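Side-chain contacts in ABC transporter (Caldanaerobius, PDB 4G68), which probably serves as the extracellular solute-binding protein of an ABC transporter, capturing xylan-derived sugars for uptake by a thermophilic bacterium: residues K53-V56 with K57-I60; D80-K83 with T84-A88; G134-D137 with N138-Y141; T173-S176 with E177-A181; E419-S422 with K423-Q427. All coordinates share one frame; numbering follows the deposited sequence.

Contact 1: K53-V56 with K57-I60; sequences KTKV and KEII
V56 and I60, one turn apart on helix 52-66, stand on the buried flank of the alpha-helical crossover in a beta-alpha-beta unit, strand 40-45, helix 52-66 and strand 71-76. Residues V56, E58 and K57 have the most surface buried in this turn, and each is covered in its own way. V56 is tied to I60 mainly through the backbone, its O accepting I60 N; CG1, anti to the backbone N (chi1 175°), comes no nearer than 4.5 Å to I60 CD1, a loose apolar touch. The same V56 side chain also meets L346 and M349 of helix 332-353 and N45 of strand 40-45, while I60 meets F43, which places this flank between sheet and helix.

E58 lies on the exposed face. Its chain runs extended beyond CG, and CG rests 3.1 Å from T54 O, the same oxygen that accepts E58 N at 3.1 Å. The carboxylate then lies between two neighbours: OE2 is 3.7 Å from the T54 methyl CG2, and OE1 is 3.6 Å from K55 CD. K55, bent at chi2 and chi3, passes across the end of E58, with CD nearer to the carboxylate than NZ; the NZ to OE1 separation of 4.1 Å is beyond a salt bridge, so any attraction is probably modest. T54 OG1 is turned to E50 instead. K57 lays its CB over the K53 and T54 carbonyl oxygens, and its own N-H bonds to K53 O. The straightest of the four backbone bonds runs from I60 N to V56 O, 2.9 Å long with an N-H...O angle of 176°.

Contact 2: D80-K83 with T84-A88; sequences DAYK and TKIKA
Y82 lays one ring face over I86, one helical turn further on, and the two side chains run alongside each other, pointing the same way. I86 CB stands 4.0 Å above the ring plane, offset toward the rim, and its CG2 methyl comes 3.9 Å from Y82 CE2. The ring reaches this place because Y82 CG is anti to the backbone N (chi1 178°). In I86 it is CG2 that takes the crowded position between N and C, close to the Y82 carbonyl oxygen at 3.3 Å. That oxygen also accepts I86 N at 2.8 Å in a nearly straight bond (176°). An alanine in place of Y82 is likely to uncover this side of I86, open a gap beside F99 and W44, which touch both side chains, and leave the Q100 carbonyl without the phenol that bonds to it.

On another face K83 stretches back toward the start of the helix, its NZ forming a salt bridge with D80 OD1 at 3.1 Å, met from above the carboxylate plane. D80 OD2 is taken by W201 NE1, and the K83 ammonium also makes cation-pi contacts with W201 and W102. K87, bent at chi3, folds its CE to 3.3 Å from K83 O. The geometry is that of an i to i+4 aromatic-aliphatic pair on the buried face of helix 79-91, which packs on strands 40-45 and 98-102, consistent with a periplasmic-binding-protein fold.

Contact 3: G134-D137 with N138-Y141; sequences GSFD and NVTY
F136 and V139 cross obliquely where two successive type I beta turns, G134 to D137 and D137 to T140, lead the chain into strand 140-141 of a solute-binding-protein fold. The V139 CG2 methyl comes to the ring at a slant, 3.8 Å from F136 CD1. In V139, CG1 is anti to the carbonyl carbon, which leaves CG2 between the backbone N and that carbon and also brings it to 3.2 Å from F136 O. The phenyl ring also touches I145 and P149 of strand 144-160, while V139 touches A322 of strand 317-325, so the pair joins the turn to both strands.

T140 also meets the F136 carbonyl: its OG1 donates to F136 O at 2.7 Å, from 48° above the carbonyl plane and so not along a lone pair. With OG1 anti to its own carbonyl carbon (chi1 -58°), the hydroxyl is turned back across the second turn. The backbone bond of that turn, from T140 N to D137 O at 3.2 Å, also enters from well above the carbonyl plane, 67° out of it. Hydroxyl and amide of T140 thus grip two consecutive carbonyls, which probably helps to hold the turn at the start of strand 140-141.

N138 sends its side-chain ND2 away to T319 O. Its backbone N, in contrast, is met by a water that bridges back to the first turn, accepting from N138 N at 2.8 Å and donating to G134 O at 2.9 Å.

Contact 4: T173-S176 with E177-A181; sequences TTFS and ELIDA
E177 OE1 is the tight point: T173 N reaches it at 2.7 Å, nearly along the C-O axis, and T173 OG1 donates to it at 2.6 Å from the syn side, 16° out of the carboxylate plane. T174 N adds a weak third bond at 3.2 Å. The E177 chain is extended beyond CG, which carries the carboxylate back past the helix start to these donors. In return E177 N donates to T174 OG1 at 3.1 Å, so T174, the N-cap residue of helix 175-187, and E177 form a capping box. With an alanine here the carboxylate is gone, and the T173 N and OG1 donors would probably lose their shared acceptor, leaving the T173 hydroxyl freer to turn.

The apolar flank is less compact around L178. F175 sends CE2 to 3.6 Å from I179 CG1, whereas its CE1 stays 4.2 Å from L178 CD2; the ring then meets K241 and M245 of helix 233-248. On the exposed side, S176 and D180 are joined by a backbone bond, D180 N to S176 O at 3.2 Å, and the D180 carboxylate leads away from the turn.

Contact 5: E419-S422 with K423-Q427; sequences EEYS and KQMQQ
S422 O is gripped by two backbone donors one turn on in helix 418-429, the last helix of the modelled chain: Q426 N at 3.2 Å in a regular i to i+4 bond and M425 N in a weak one at 3.3 Å. M425 N is thus shared, its main bond going to Y421 O with an N-H...O angle of 137°. The S422 hydroxyl looks elsewhere, to T236 of helix 233-248.

M425 and Y421 make a Met-aromatic contact on the buried side. Their side chains cross, with M425 CG over one ring face, 3.8 Å from the centroid of the Y421 ring and 25° off its normal, a CH-pi contact displaced toward the phenol end. The sulfur is further out, M425 SD lying obliquely at 4.8 Å from that centroid. Bends at chi2 and chi3 of M425 curl SD and CE alongside the tyrosine hydroxyl, and Y421 CG, anti to the backbone N, leans the ring along the helix to meet them. Both residues also touch H404 of helix 398-412, and the Y421 ring meets Y207.

E420 and Q424 pair on a more exposed flank. E420 folds at chi2, while Q424 extends beyond CG; their carboxylate and amide planes stand 48° apart. Q424 NE2 donates to E420 OE1 at 3.0 Å, nearly in the amide plane and onto the anti lone pair of that oxygen.

All five contacts follow one another along the chain without nesting or crossing, each local, with its two segments joined directly in the chain. Contact 1 lies on the crossover helix between strands 40-45 and 71-76; contact 2 on helix 79-91, reached directly after the second of these strands. Their centres are about 21 Å apart. Contact 3 closes two beta turns leading into strand 140-141, its centre about 22 Å from that of contact 2. Contact 4 starts helix 175-187, on the opposite side of the chain's centre from contacts 1, 2 and 3. Contact 5, on C-terminal helix 418-429, shares a neighbour with contact 4: both touch helix 233-248, although their nearest atoms are about 14 Å apart.

Contact 1: K53-V56 with K57-I60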
loop_
_atom_site.group_PDB
_atom_site.type_symbol
_atom_site.label_atom_id
_atom_site.label_comp_id
_atom_site.label_asym_id
_atom_site.label_seq_id
_atom_site.Cartn_x
_atom_site.Cartn_y
_atom_site.Cartn_z
ATOM N N LYS C 53 16.882 -0.698 -1.310
ATOM C CA LYS C 53 17.638 -1.690 -2.098
ATOM C C LYS C 53 18.989 -2.002 -1.449
ATOM O O LYS C 53 19.364 -3.170 -1.341
ATOM C CB LYS C 53 17.804 -1.242 -3.556
ATOM C CG LYS C 53 18.567 -2.223 -4.446
ATOM C CD LYS C 53 19.060 -1.496 -5.702
ATOM C CE LYS C 53 20.050 -2.318 -6.529
ATOM N NZ LYS C 53 19.369 -3.577 -6.967
ATOM N N THR C 54 19.696 -0.944 -1.017
ATOM C CA THR C 54 21.000 -1.047 -0.310
ATOM C C THR C 54 20.807 -1.684 1.063
ATOM O O THR C 54 21.579 -2.559 1.472
ATOM C CB THR C 54 21.662 0.354 -0.130
ATOM O OG1 THR C 54 21.936 0.938 -1.421
ATOM C CG2 THR C 54 22.969 0.295 0.705
ATOM N N LYS C 55 19.768 -1.238 1.775
ATOM C CA LYS C 55 19.457 -1.824 3.083
ATOM C C LYS C 55 19.126 -3.322 3.083
ATOM O O LYS C 55 19.552 -4.073 3.999
ATOM C CB LYS C 55 18.352 -1.015 3.760
ATOM C CG LYS C 55 18.785 0.426 3.967
ATOM C CD LYS C 55 19.788 0.528 5.090
ATOM C CE LYS C 55 19.026 0.622 6.378
ATOM N NZ LYS C 55 19.987 0.519 7.492
ATOM N N VAL C 56 18.381 -3.735 2.062
ATOM C CA VAL C 56 17.923 -5.118 1.977
ATOM C C VAL C 56 19.118 -6.009 1.669
ATOM O O VAL C 56 19.280 -7.073 2.298
ATOM C CB VAL C 56 16.798 -5.298 0.925
ATOM C CG1 VAL C 56 16.418 -6.774 0.763
ATOM C CG2 VAL C 56 15.580 -4.535 1.394
ATOM N N LYS C 57 19.971 -5.536 0.761
ATOM C CA LYS C 57 21.227 -6.242 0.447
ATOM C C LYS C 57 22.063 -6.491 1.698
ATOM O O LYS C 57 22.622 -7.598 1.877
ATOM C CB LYS C 57 22.067 -5.493 -0.608
ATOM C CG LYS C 57 23.256 -6.309 -1.125
ATOM C CD LYS C 57 22.749 -7.551 -1.848
ATOM C CE LYS C 57 23.764 -8.680 -1.966
ATOM N NZ LYS C 57 25.189 -8.260 -2.144
ATOM N N GLU C 58 22.149 -5.455 2.548
ATOM C CA GLU C 58 22.911 -5.495 3.790
ATOM C C GLU C 58 22.337 -6.551 4.741
ATOM O O GLU C 58 23.071 -7.360 5.282
ATOM C CB GLU C 58 22.921 -4.116 4.471
ATOM C CG GLU C 58 23.651 -3.033 3.661
ATOM C CD GLU C 58 23.662 -1.660 4.337
ATOM O OE1 GLU C 58 22.868 -1.409 5.276
ATOM O OE2 GLU C 58 24.477 -0.813 3.925
ATOM N N ILE C 59 21.026 -6.516 4.947
ATOM C CA ILE C 59 20.325 -7.519 5.713
ATOM C C ILE C 59 20.660 -8.929 5.223
ATOM O O ILE C 59 21.032 -9.775 6.035
ATOM C CB ILE C 59 18.791 -7.335 5.675
ATOM C CG1 ILE C 59 18.377 -6.049 6.386
ATOM C CG2 ILE C 59 18.131 -8.517 6.370
ATOM C CD1 ILE C 59 16.961 -5.606 6.084
ATOM N N ILE C 60 20.523 -9.180 3.922
ATOM C CA ILE C 60 20.932 -10.465 3.315
ATOM C C ILE C 60 22.392 -10.772 3.667
ATOM O O ILE C 60 22.696 -11.886 4.115
ATOM C CB ILE C 60 20.815 -10.488 1.758
ATOM C CG1 ILE C 60 19.437 -10.064 1.192
ATOM C CG2 ILE C 60 21.294 -11.821 1.184
ATOM C CD1 ILE C 60 18.208 -10.747 1.698
#

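Contact 2: D80-K83 with T84-A88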
loop_
_atom_site.group_PDB
_atom_site.type_symbol
_atom_site.label_atom_id
_atom_site.label_comp_id
_atom_site.label_asym_id
_atom_site.label_seq_id
_atom_site.Cartn_x
_atom_site.Cartn_y
_atom_site.Cartn_z
ATOM N N ASP C 80 5.211 -3.447 -9.925
ATOM C CA ASP C 80 4.151 -3.876 -10.834
ATOM C C ASP C 80 4.565 -5.064 -11.694
ATOM O O ASP C 80 3.750 -5.965 -11.976
ATOM C CB ASP C 80 3.613 -2.694 -11.649
ATOM C CG ASP C 80 2.664 -1.844 -10.839
ATOM O OD1 ASP C 80 1.522 -2.301 -10.558
ATOM O OD2 ASP C 80 3.060 -0.734 -10.434
ATOM N N ALA C 81 5.837 -5.071 -12.062
ATOM C CA ALA C 81 6.451 -6.196 -12.784
ATOM C C ALA C 81 6.572 -7.438 -11.871
ATOM O O ALA C 81 6.554 -8.594 -12.345
ATOM C CB ALA C 81 7.821 -5.783 -13.339
ATOM N N TYR C 82 6.696 -7.195 -10.565
ATOM C CA TYR C 82 6.862 -8.284 -9.604
ATOM C C TYR C 82 5.537 -9.066 -9.476
ATOM O O TYR C 82 5.503 -10.303 -9.371
ATOM C CB TYR C 82 7.294 -7.684 -8.251
ATOM C CG TYR C 82 7.436 -8.725 -7.174
ATOM C CD1 TYR C 82 8.631 -9.447 -7.030
ATOM C CD2 TYR C 82 6.384 -8.991 -6.289
ATOM C CE1 TYR C 82 8.760 -10.397 -6.047
ATOM C CE2 TYR C 82 6.496 -9.979 -5.304
ATOM C CZ TYR C 82 7.679 -10.672 -5.190
ATOM O OH TYR C 82 7.798 -11.630 -4.219
ATOM N N LYS C 83 4.421 -8.339 -9.465
ATOM C CA LYS C 83 3.106 -8.966 -9.500
ATOM C C LYS C 83 3.017 -10.036 -10.597
ATOM O O LYS C 83 2.638 -11.205 -10.344
ATOM C CB LYS C 83 2.058 -7.885 -9.743
ATOM C CG LYS C 83 1.960 -6.960 -8.531
ATOM C CD LYS C 83 0.809 -5.987 -8.694
ATOM C CE LYS C 83 0.804 -5.063 -7.489
ATOM N NZ LYS C 83 0.623 -3.679 -7.977
ATOM N N THR C 84 3.375 -9.612 -11.813
ATOM C CA THR C 84 3.389 -10.500 -12.975
ATOM C C THR C 84 4.280 -11.705 -12.751
ATOM O O THR C 84 3.846 -12.844 -12.966
ATOM C CB THR C 84 3.798 -9.720 -14.224
ATOM O OG1 THR C 84 2.852 -8.663 -14.408
ATOM C CG2 THR C 84 3.821 -10.610 -15.494
ATOM N N LYS C 85 5.504 -11.433 -12.301
ATOM C CA LYS C 85 6.544 -12.434 -12.107
ATOM C C LYS C 85 6.230 -13.496 -11.054
ATOM O O LYS C 85 6.429 -14.717 -11.295
ATOM C CB LYS C 85 7.853 -11.747 -11.697
ATOM C CG LYS C 85 9.030 -12.701 -11.629
ATOM C CD LYS C 85 10.332 -11.999 -11.267
ATOM C CE LYS C 85 11.409 -13.022 -10.958
ATOM N NZ LYS C 85 12.747 -12.410 -10.696
ATOM N N ILE C 86 5.783 -13.037 -9.882
ATOM C CA ILE C 86 5.421 -13.966 -8.783
ATOM C C ILE C 86 4.166 -14.822 -9.100
ATOM O O ILE C 86 4.124 -15.999 -8.772
ATOM C CB ILE C 86 5.353 -13.280 -7.377
ATOM C CG1 ILE C 86 5.392 -14.330 -6.269
ATOM C CG2 ILE C 86 4.090 -12.412 -7.203
ATOM C CD1 ILE C 86 6.683 -15.143 -6.276
ATOM N N LYS C 87 3.162 -14.228 -9.737
ATOM C CA LYS C 87 1.993 -14.994 -10.173
ATOM C C LYS C 87 2.333 -16.099 -11.160
ATOM O O LYS C 87 1.897 -17.256 -10.984
ATOM C CB LYS C 87 0.913 -14.065 -10.715
ATOM C CG LYS C 87 0.221 -13.286 -9.594
ATOM C CD LYS C 87 -0.967 -12.481 -10.095
ATOM C CE LYS C 87 -0.546 -11.378 -11.037
ATOM N NZ LYS C 87 -1.709 -10.553 -11.469
ATOM N N ALA C 88 3.128 -15.755 -12.184
ATOM C CA ALA C 88 3.553 -16.723 -13.205
ATOM C C ALA C 88 4.430 -17.844 -12.618
ATOM O O ALA C 88 4.254 -19.027 -12.956
ATOM C CB ALA C 88 4.282 -16.030 -14.364
#

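Contact 3: G134-D137 with N138-Y141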
loop_
_atom_site.group_PDB
_atom_site.type_symbol
_atom_site.label_atom_id
_atom_site.label_comp_id
_atom_site.label_asym_id
_atom_site.label_seq_id
_atom_site.Cartn_x
_atom_site.Cartn_y
_atom_site.Cartn_z
ATOM N N GLY C 134 -2.736 -8.872 16.329
ATOM C CA GLY C 134 -3.514 -8.948 15.089
ATOM C C GLY C 134 -2.708 -9.053 13.785
ATOM O O GLY C 134 -3.301 -9.038 12.688
ATOM N N SER C 135 -1.372 -9.157 13.882
ATOM C CA SER C 135 -0.527 -9.194 12.678
ATOM C C SER C 135 -0.820 -10.357 11.702
ATOM O O SER C 135 -0.641 -10.222 10.461
ATOM C CB SER C 135 0.980 -9.209 13.046
ATOM O OG SER C 135 1.433 -7.919 13.448
ATOM N N PHE C 136 -1.263 -11.494 12.255
ATOM C CA PHE C 136 -1.419 -12.747 11.481
ATOM C C PHE C 136 -2.804 -12.928 10.834
ATOM O O PHE C 136 -3.020 -13.852 10.033
ATOM C CB PHE C 136 -1.041 -13.980 12.347
ATOM C CG PHE C 136 0.450 -14.080 12.628
ATOM C CD1 PHE C 136 1.312 -14.706 11.725
ATOM C CD2 PHE C 136 1.006 -13.531 13.798
ATOM C CE1 PHE C 136 2.708 -14.777 11.967
ATOM C CE2 PHE C 136 2.389 -13.606 14.046
ATOM C CZ PHE C 136 3.244 -14.226 13.124
ATOM N N ASP C 137 -3.752 -12.066 11.178
ATOM C CA ASP C 137 -5.123 -12.182 10.608
ATOM C C ASP C 137 -5.154 -12.317 9.068
ATOM O O ASP C 137 -5.832 -13.204 8.535
ATOM C CB ASP C 137 -6.001 -10.998 11.033
ATOM C CG ASP C 137 -6.101 -10.860 12.553
ATOM O OD1 ASP C 137 -5.575 -11.739 13.268
ATOM O OD2 ASP C 137 -6.714 -9.871 13.024
ATOM N N ASN C 138 -4.443 -11.435 8.354
ATOM C CA ASN C 138 -4.507 -11.471 6.895
ATOM C C ASN C 138 -3.803 -12.660 6.227
ATOM O O ASN C 138 -4.248 -13.088 5.169
ATOM C CB ASN C 138 -4.052 -10.150 6.292
ATOM C CG ASN C 138 -5.133 -9.106 6.350
ATOM O OD1 ASN C 138 -6.264 -9.403 6.062
ATOM N ND2 ASN C 138 -4.779 -7.870 6.717
ATOM N N VAL C 139 -2.748 -13.189 6.852
ATOM C CA VAL C 139 -2.057 -14.388 6.393
ATOM C C VAL C 139 -2.730 -15.703 6.864
ATOM O O VAL C 139 -2.228 -16.778 6.595
ATOM C CB VAL C 139 -0.549 -14.388 6.796
ATOM C CG1 VAL C 139 0.196 -13.187 6.182
ATOM C CG2 VAL C 139 -0.384 -14.390 8.316
ATOM N N THR C 140 -3.874 -15.592 7.552
ATOM C CA THR C 140 -4.629 -16.749 8.027
ATOM C C THR C 140 -5.715 -17.091 6.976
ATOM O O THR C 140 -6.522 -16.240 6.588
ATOM C CB THR C 140 -5.293 -16.496 9.413
ATOM O OG1 THR C 140 -4.281 -16.160 10.375
ATOM C CG2 THR C 140 -6.032 -17.757 9.918
ATOM N N TYR C 141 -5.675 -18.332 6.489
ATOM C CA TYR C 141 -6.670 -18.832 5.559
ATOM C C TYR C 141 -7.150 -20.194 6.055
ATOM O O TYR C 141 -6.341 -21.104 6.312
ATOM C CB TYR C 141 -6.059 -18.988 4.175
ATOM C CG TYR C 141 -5.442 -17.731 3.586
ATOM C CD1 TYR C 141 -6.113 -16.984 2.612
ATOM C CD2 TYR C 141 -4.180 -17.305 3.998
ATOM C CE1 TYR C 141 -5.546 -15.837 2.086
ATOM C CE2 TYR C 141 -3.585 -16.203 3.461
ATOM C CZ TYR C 141 -4.264 -15.445 2.520
ATOM O OH TYR C 141 -3.619 -14.349 2.006
HETATM O O HOH W 1 -3.586 -9.131 9.768
#

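Contact 4: T173-S176 with E177-A181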
loop_
_atom_site.group_PDB
_atom_site.type_symbol
_atom_site.label_atom_id
_atom_site.label_comp_id
_atom_site.label_asym_id
_atom_site.label_seq_id
_atom_site.Cartn_x
_atom_site.Cartn_y
_atom_site.Cartn_z
ATOM N N THR C 173 -9.249 20.108 5.472
ATOM C CA THR C 173 -9.649 19.095 6.446
ATOM C C THR C 173 -10.948 18.363 6.062
ATOM O O THR C 173 -11.288 17.404 6.757
ATOM C CB THR C 173 -9.761 19.662 7.885
ATOM O OG1 THR C 173 -10.648 20.776 7.958
ATOM C CG2 THR C 173 -8.369 20.141 8.435
ATOM N N THR C 174 -11.668 18.889 5.042
ATOM C CA THR C 174 -12.957 18.380 4.546
ATOM C C THR C 174 -12.846 18.289 3.024
ATOM O O THR C 174 -11.977 18.946 2.405
ATOM C CB THR C 174 -14.211 19.284 4.855
ATOM O OG1 THR C 174 -14.277 20.362 3.914
ATOM C CG2 THR C 174 -14.238 19.823 6.244
ATOM N N PHE C 175 -13.691 17.466 2.413
ATOM C CA PHE C 175 -13.670 17.352 0.961
ATOM C C PHE C 175 -13.802 18.670 0.228
ATOM O O PHE C 175 -12.906 19.017 -0.599
ATOM C CB PHE C 175 -14.654 16.320 0.423
ATOM C CG PHE C 175 -14.291 15.891 -0.969
ATOM C CD1 PHE C 175 -13.260 14.966 -1.193
ATOM C CD2 PHE C 175 -14.932 16.443 -2.038
ATOM C CE1 PHE C 175 -12.923 14.587 -2.493
ATOM C CE2 PHE C 175 -14.613 16.073 -3.324
ATOM C CZ PHE C 175 -13.609 15.144 -3.558
ATOM N N SER C 176 -14.818 19.433 0.639
ATOM C CA SER C 176 -15.119 20.761 0.084
ATOM C C SER C 176 -13.871 21.614 0.115
ATOM O O SER C 176 -13.557 22.249 -0.900
ATOM C CB SER C 176 -16.263 21.447 0.859
ATOM O OG SER C 176 -17.491 20.851 0.502
ATOM N N GLU C 177 -13.134 21.589 1.253
ATOM C CA GLU C 177 -11.896 22.355 1.378
ATOM C C GLU C 177 -10.814 21.872 0.383
ATOM O O GLU C 177 -10.055 22.681 -0.180
ATOM C CB GLU C 177 -11.346 22.344 2.820
ATOM C CG GLU C 177 -12.259 23.039 3.823
ATOM C CD GLU C 177 -11.830 22.937 5.258
ATOM O OE1 GLU C 177 -11.100 21.999 5.661
ATOM O OE2 GLU C 177 -12.231 23.797 6.035
ATOM N N LEU C 178 -10.753 20.552 0.183
ATOM C CA LEU C 178 -9.830 19.948 -0.771
ATOM C C LEU C 178 -10.112 20.446 -2.177
ATOM O O LEU C 178 -9.181 20.837 -2.869
ATOM C CB LEU C 178 -9.794 18.406 -0.681
ATOM C CG LEU C 178 -8.984 17.654 -1.735
ATOM C CD1 LEU C 178 -7.521 17.969 -1.607
ATOM C CD2 LEU C 178 -9.173 16.164 -1.604
ATOM N N ILE C 179 -11.386 20.479 -2.595
ATOM C CA ILE C 179 -11.707 21.004 -3.959
ATOM C C ILE C 179 -11.283 22.454 -4.139
ATOM O O ILE C 179 -10.765 22.812 -5.203
ATOM C CB ILE C 179 -13.230 20.839 -4.359
ATOM C CG1 ILE C 179 -13.661 19.359 -4.395
ATOM C CG2 ILE C 179 -13.503 21.488 -5.734
ATOM C CD1 ILE C 179 -13.015 18.526 -5.516
ATOM N N ASP C 180 -11.557 23.305 -3.142
ATOM C CA ASP C 180 -11.145 24.708 -3.224
ATOM C C ASP C 180 -9.607 24.918 -3.252
ATOM O O ASP C 180 -9.100 25.724 -4.070
ATOM C CB ASP C 180 -11.778 25.574 -2.121
ATOM C CG ASP C 180 -11.381 27.035 -2.264
ATOM O OD1 ASP C 180 -11.522 27.568 -3.420
ATOM O OD2 ASP C 180 -10.884 27.637 -1.277
ATOM N N ALA C 181 -8.883 24.204 -2.370
ATOM C CA ALA C 181 -7.418 24.195 -2.400
ATOM C C ALA C 181 -6.916 23.804 -3.786
ATOM O O ALA C 181 -6.015 24.449 -4.326
ATOM C CB ALA C 181 -6.830 23.252 -1.347
#

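Contact 5: E419-S422 with K423-Q427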
loop_
_atom_site.group_PDB
_atom_site.type_symbol
_atom_site.label_atom_id
_atom_site.label_comp_id
_atom_site.label_asym_id
_atom_site.label_seq_id
_atom_site.Cartn_x
_atom_site.Cartn_y
_atom_site.Cartn_z
ATOM N N GLU C 419 -22.472 6.516 -12.916
ATOM C CA GLU C 419 -23.579 5.566 -12.979
ATOM C C GLU C 419 -23.195 4.343 -13.814
ATOM O O GLU C 419 -23.429 3.217 -13.404
ATOM C CB GLU C 419 -24.832 6.256 -13.505
ATOM C CG GLU C 419 -25.478 7.240 -12.509
ATOM C CD GLU C 419 -24.838 8.644 -12.461
ATOM O OE1 GLU C 419 -24.123 9.051 -13.418
ATOM O OE2 GLU C 419 -25.086 9.355 -11.436
ATOM N N GLU C 420 -22.546 4.557 -14.955
ATOM C CA GLU C 420 -22.039 3.446 -15.757
ATOM C C GLU C 420 -20.921 2.742 -15.037
ATOM O O GLU C 420 -20.769 1.518 -15.158
ATOM C CB GLU C 420 -21.596 3.893 -17.150
ATOM C CG GLU C 420 -22.723 3.805 -18.177
ATOM C CD GLU C 420 -23.248 2.376 -18.298
ATOM O OE1 GLU C 420 -22.422 1.440 -18.471
ATOM O OE2 GLU C 420 -24.486 2.171 -18.203
ATOM N N TYR C 421 -20.151 3.511 -14.270
ATOM C CA TYR C 421 -19.099 2.929 -13.474
ATOM C C TYR C 421 -19.649 1.882 -12.538
ATOM O O TYR C 421 -19.157 0.795 -12.527
ATOM C CB TYR C 421 -18.368 3.980 -12.664
ATOM C CG TYR C 421 -17.489 3.355 -11.621
ATOM C CD1 TYR C 421 -16.275 2.765 -11.967
ATOM C CD2 TYR C 421 -17.891 3.330 -10.281
ATOM C CE1 TYR C 421 -15.463 2.183 -11.006
ATOM C CE2 TYR C 421 -17.084 2.747 -9.317
ATOM C CZ TYR C 421 -15.888 2.176 -9.692
ATOM O OH TYR C 421 -15.139 1.599 -8.719
ATOM N N SER C 422 -20.674 2.245 -11.760
ATOM C CA SER C 422 -21.196 1.400 -10.710
ATOM C C SER C 422 -21.938 0.202 -11.278
ATOM O O SER C 422 -21.838 -0.882 -10.703
ATOM C CB SER C 422 -22.075 2.170 -9.732
ATOM O OG SER C 422 -21.355 3.214 -9.097
ATOM N N LYS C 423 -22.659 0.414 -12.397
ATOM C CA LYS C 423 -23.349 -0.658 -13.154
ATOM C C LYS C 423 -22.389 -1.733 -13.629
ATOM O O LYS C 423 -22.658 -2.933 -13.449
ATOM C CB LYS C 423 -24.072 -0.095 -14.385
ATOM C CG LYS C 423 -25.360 0.660 -14.088
ATOM C CD LYS C 423 -26.597 -0.236 -14.185
ATOM C CE LYS C 423 -27.846 0.595 -14.428
ATOM N NZ LYS C 423 -28.388 1.153 -13.159
ATOM N N GLN C 424 -21.292 -1.288 -14.254
ATOM C CA GLN C 424 -20.256 -2.163 -14.755
ATOM C C GLN C 424 -19.440 -2.848 -13.644
ATOM O O GLN C 424 -18.904 -3.933 -13.868
ATOM C CB GLN C 424 -19.350 -1.436 -15.744
ATOM C CG GLN C 424 -20.042 -1.113 -17.060
ATOM C CD GLN C 424 -19.124 -0.498 -18.091
ATOM O OE1 GLN C 424 -18.019 -0.996 -18.341
ATOM N NE2 GLN C 424 -19.580 0.573 -18.712
ATOM N N MET C 425 -19.341 -2.237 -12.461
ATOM C CA MET C 425 -18.604 -2.875 -11.333
ATOM C C MET C 425 -19.419 -4.077 -10.882
ATOM O O MET C 425 -18.887 -5.189 -10.735
ATOM C CB MET C 425 -18.340 -1.900 -10.174
ATOM C CG MET C 425 -17.120 -0.991 -10.358
ATOM S SD MET C 425 -15.525 -1.838 -10.207
ATOM C CE MET C 425 -15.710 -2.283 -8.484
ATOM N N GLN C 426 -20.727 -3.876 -10.751
ATOM C CA GLN C 426 -21.618 -4.939 -10.303
ATOM C C GLN C 426 -21.790 -6.086 -11.323
ATOM O O GLN C 426 -21.752 -7.266 -10.931
ATOM C CB GLN C 426 -22.951 -4.368 -9.861
ATOM C CG GLN C 426 -23.989 -5.406 -9.481
ATOM C CD GLN C 426 -23.715 -6.087 -8.152
ATOM O OE1 GLN C 426 -22.804 -5.698 -7.366
ATOM N NE2 GLN C 426 -24.539 -7.085 -7.849
ATOM N N GLN C 427 -21.947 -5.746 -12.606
ATOM C CA GLN C 427 -22.073 -6.749 -13.666
ATOM C C GLN C 427 -20.796 -7.579 -13.894
ATOM O O GLN C 427 -20.864 -8.812 -14.067
ATOM C CB GLN C 427 -22.537 -6.105 -14.984
ATOM C CG GLN C 427 -22.375 -7.012 -16.212
ATOM C CD GLN C 427 -23.469 -8.067 -16.358
ATOM O OE1 GLN C 427 -24.156 -8.440 -15.398
ATOM N NE2 GLN C 427 -23.631 -8.545 -17.580
#